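Local coordinates for protein pentafunctional AROM polypeptide (Schizosaccharomyces pombe, PDB 5SWV) that probably catalyses the dehydration of 3-dehydroquinate and the following reduction of 3-dehydroshikimate to shikimate, two consecutive steps of the shikimate pathway, at residues I249-F254 / G278-Y283. Numbering follows the deposited sequence.
Sequences ILPEKF and GLPHTY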
# COMPACT_ATOMS: atom_id res chain seq x y z
N ILE A 249 -20.53 -6.12 -0.53
CA ILE A 249 -19.45 -7.00 -0.03
C ILE A 249 -20.03 -8.12 0.81
O ILE A 249 -20.65 -7.86 1.85
CB ILE A 249 -18.47 -6.21 0.86
CG1 ILE A 249 -17.66 -5.26 -0.00
CG2 ILE A 249 -17.53 -7.14 1.62
CD1 ILE A 249 -16.90 -4.21 0.78
N LEU A 250 -19.79 -9.36 0.40
CA LEU A 250 -20.29 -10.54 1.13
C LEU A 250 -19.25 -11.08 2.14
O LEU A 250 -18.05 -10.95 1.92
CB LEU A 250 -20.71 -11.67 0.16
CG LEU A 250 -21.85 -11.43 -0.85
CD1 LEU A 250 -22.30 -12.75 -1.49
CD2 LEU A 250 -23.05 -10.72 -0.24
N PRO A 251 -19.73 -11.67 3.25
CA PRO A 251 -18.88 -12.33 4.24
C PRO A 251 -18.11 -13.49 3.68
O PRO A 251 -18.66 -14.28 2.92
CB PRO A 251 -19.86 -12.86 5.28
CG PRO A 251 -21.03 -11.96 5.18
CD PRO A 251 -21.12 -11.55 3.74
N GLU A 252 -16.88 -13.64 4.15
CA GLU A 252 -15.93 -14.59 3.60
C GLU A 252 -15.21 -15.26 4.76
O GLU A 252 -14.96 -14.64 5.81
CB GLU A 252 -14.96 -13.90 2.64
CG GLU A 252 -15.48 -13.81 1.20
CD GLU A 252 -14.73 -12.80 0.32
OE1 GLU A 252 -13.49 -12.82 0.29
OE2 GLU A 252 -15.40 -11.98 -0.35
N LYS A 253 -14.93 -16.55 4.58
CA LYS A 253 -14.20 -17.33 5.56
C LYS A 253 -12.74 -17.46 5.15
O LYS A 253 -12.44 -17.91 4.04
CB LYS A 253 -14.82 -18.71 5.69
CG LYS A 253 -16.27 -18.69 6.12
CD LYS A 253 -16.56 -19.77 7.15
CE LYS A 253 -18.04 -19.85 7.50
NZ LYS A 253 -18.76 -20.67 6.48
N PHE A 254 -11.84 -17.05 6.04
CA PHE A 254 -10.40 -17.18 5.87
C PHE A 254 -9.84 -18.20 6.86
O PHE A 254 -10.43 -18.46 7.90
CB PHE A 254 -9.71 -15.82 6.06
CG PHE A 254 -10.02 -14.84 4.96
CD1 PHE A 254 -11.14 -14.02 5.02
CD2 PHE A 254 -9.20 -14.76 3.83
CE1 PHE A 254 -11.44 -13.14 3.98
CE2 PHE A 254 -9.49 -13.86 2.81
CZ PHE A 254 -10.60 -13.06 2.88
N GLY A 278 -14.02 -2.42 9.04
CA GLY A 278 -15.47 -2.52 8.88
C GLY A 278 -15.89 -3.70 8.03
O GLY A 278 -16.93 -3.65 7.38
N LEU A 279 -15.08 -4.76 8.06
CA LEU A 279 -15.32 -5.95 7.25
C LEU A 279 -15.97 -7.06 8.09
O LEU A 279 -15.73 -7.15 9.28
CB LEU A 279 -14.00 -6.44 6.63
CG LEU A 279 -13.36 -5.56 5.56
CD1 LEU A 279 -12.12 -6.26 5.02
CD2 LEU A 279 -14.31 -5.26 4.41
N PRO A 280 -16.76 -7.94 7.45
CA PRO A 280 -17.54 -8.93 8.19
C PRO A 280 -16.94 -10.33 8.17
O PRO A 280 -17.67 -11.29 8.34
CB PRO A 280 -18.83 -8.97 7.37
CG PRO A 280 -18.33 -8.86 5.96
CD PRO A 280 -17.05 -8.03 6.01
N HIS A 281 -15.64 -10.45 7.96
CA HIS A 281 -15.04 -11.75 7.65
C HIS A 281 -14.71 -12.50 8.95
O HIS A 281 -14.78 -11.93 10.04
CB HIS A 281 -13.79 -11.57 6.77
CG HIS A 281 -14.02 -10.80 5.49
ND1 HIS A 281 -15.09 -11.03 4.65
CD2 HIS A 281 -13.29 -9.82 4.90
CE1 HIS A 281 -15.01 -10.23 3.60
NE2 HIS A 281 -13.93 -9.48 3.73
N THR A 282 -14.38 -13.78 8.82
CA THR A 282 -13.81 -14.54 9.93
C THR A 282 -12.49 -15.18 9.49
O THR A 282 -12.31 -15.42 8.30
CB THR A 282 -14.75 -15.65 10.40
OG1 THR A 282 -15.14 -16.46 9.28
CG2 THR A 282 -15.99 -15.05 11.03
N TYR A 283 -11.60 -15.45 10.45
CA TYR A 283 -10.33 -16.18 10.19
C TYR A 283 -10.13 -17.26 11.25
O TYR A 283 -10.20 -16.97 12.44
CB TYR A 283 -9.15 -15.21 10.21
CG TYR A 283 -7.77 -15.71 9.73
CD1 TYR A 283 -7.02 -16.62 10.47
CD2 TYR A 283 -7.20 -15.20 8.56
CE1 TYR A 283 -5.76 -17.03 10.04
CE2 TYR A 283 -5.94 -15.61 8.13
CZ TYR A 283 -5.22 -16.51 8.87
OH TYR A 283 -3.99 -16.89 8.43
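Phe254 sends the edge of its ring against one face of the His281 imidazole, CE1 standing 3.8 Å from His281 CG and nearer the rim than the middle, with the two planes at 65°. Pro280 CD lies over the opposite imidazole face, while Tyr274 of helix 266-277 meets the same histidine edge-to-face. Phe254 also packs through CB on Tyr283 CD2, 3.6 Å away; Tyr283 CG stands anti to the backbone N (chi1 -170°), the ring stacks on His270, and its OH is hydrogen-bonded to Asn307. Farther back, Pro251 and Pro280 cross at about a right angle, their CG atoms meeting at 4.2 Å. Strands 253-257 and 282-285 run parallel here, joined through helix 266-277 as a beta-alpha-beta unit in the substrate-binding domain of the shikimate dehydrogenase part, with 282-285 as an outermost strand of its sheet. Two backbone bonds start the ladder: Thr282 N to Glu252 O, 3.2 Å, and the shorter Phe254 N to Thr282 O, 2.8 Å. Tyr283 CA adds a C-H...O contact to Phe254 O at 3.2 Å. Just before the strands, Glu252 N makes a weak, bent bond to His281 ND1 (3.2 Å, 122° at the hydrogen). Lys253 and Thr282 lie side by side on the sheet face away from Phe254, and the lysine NZ continues to a salt bridge with Asp302.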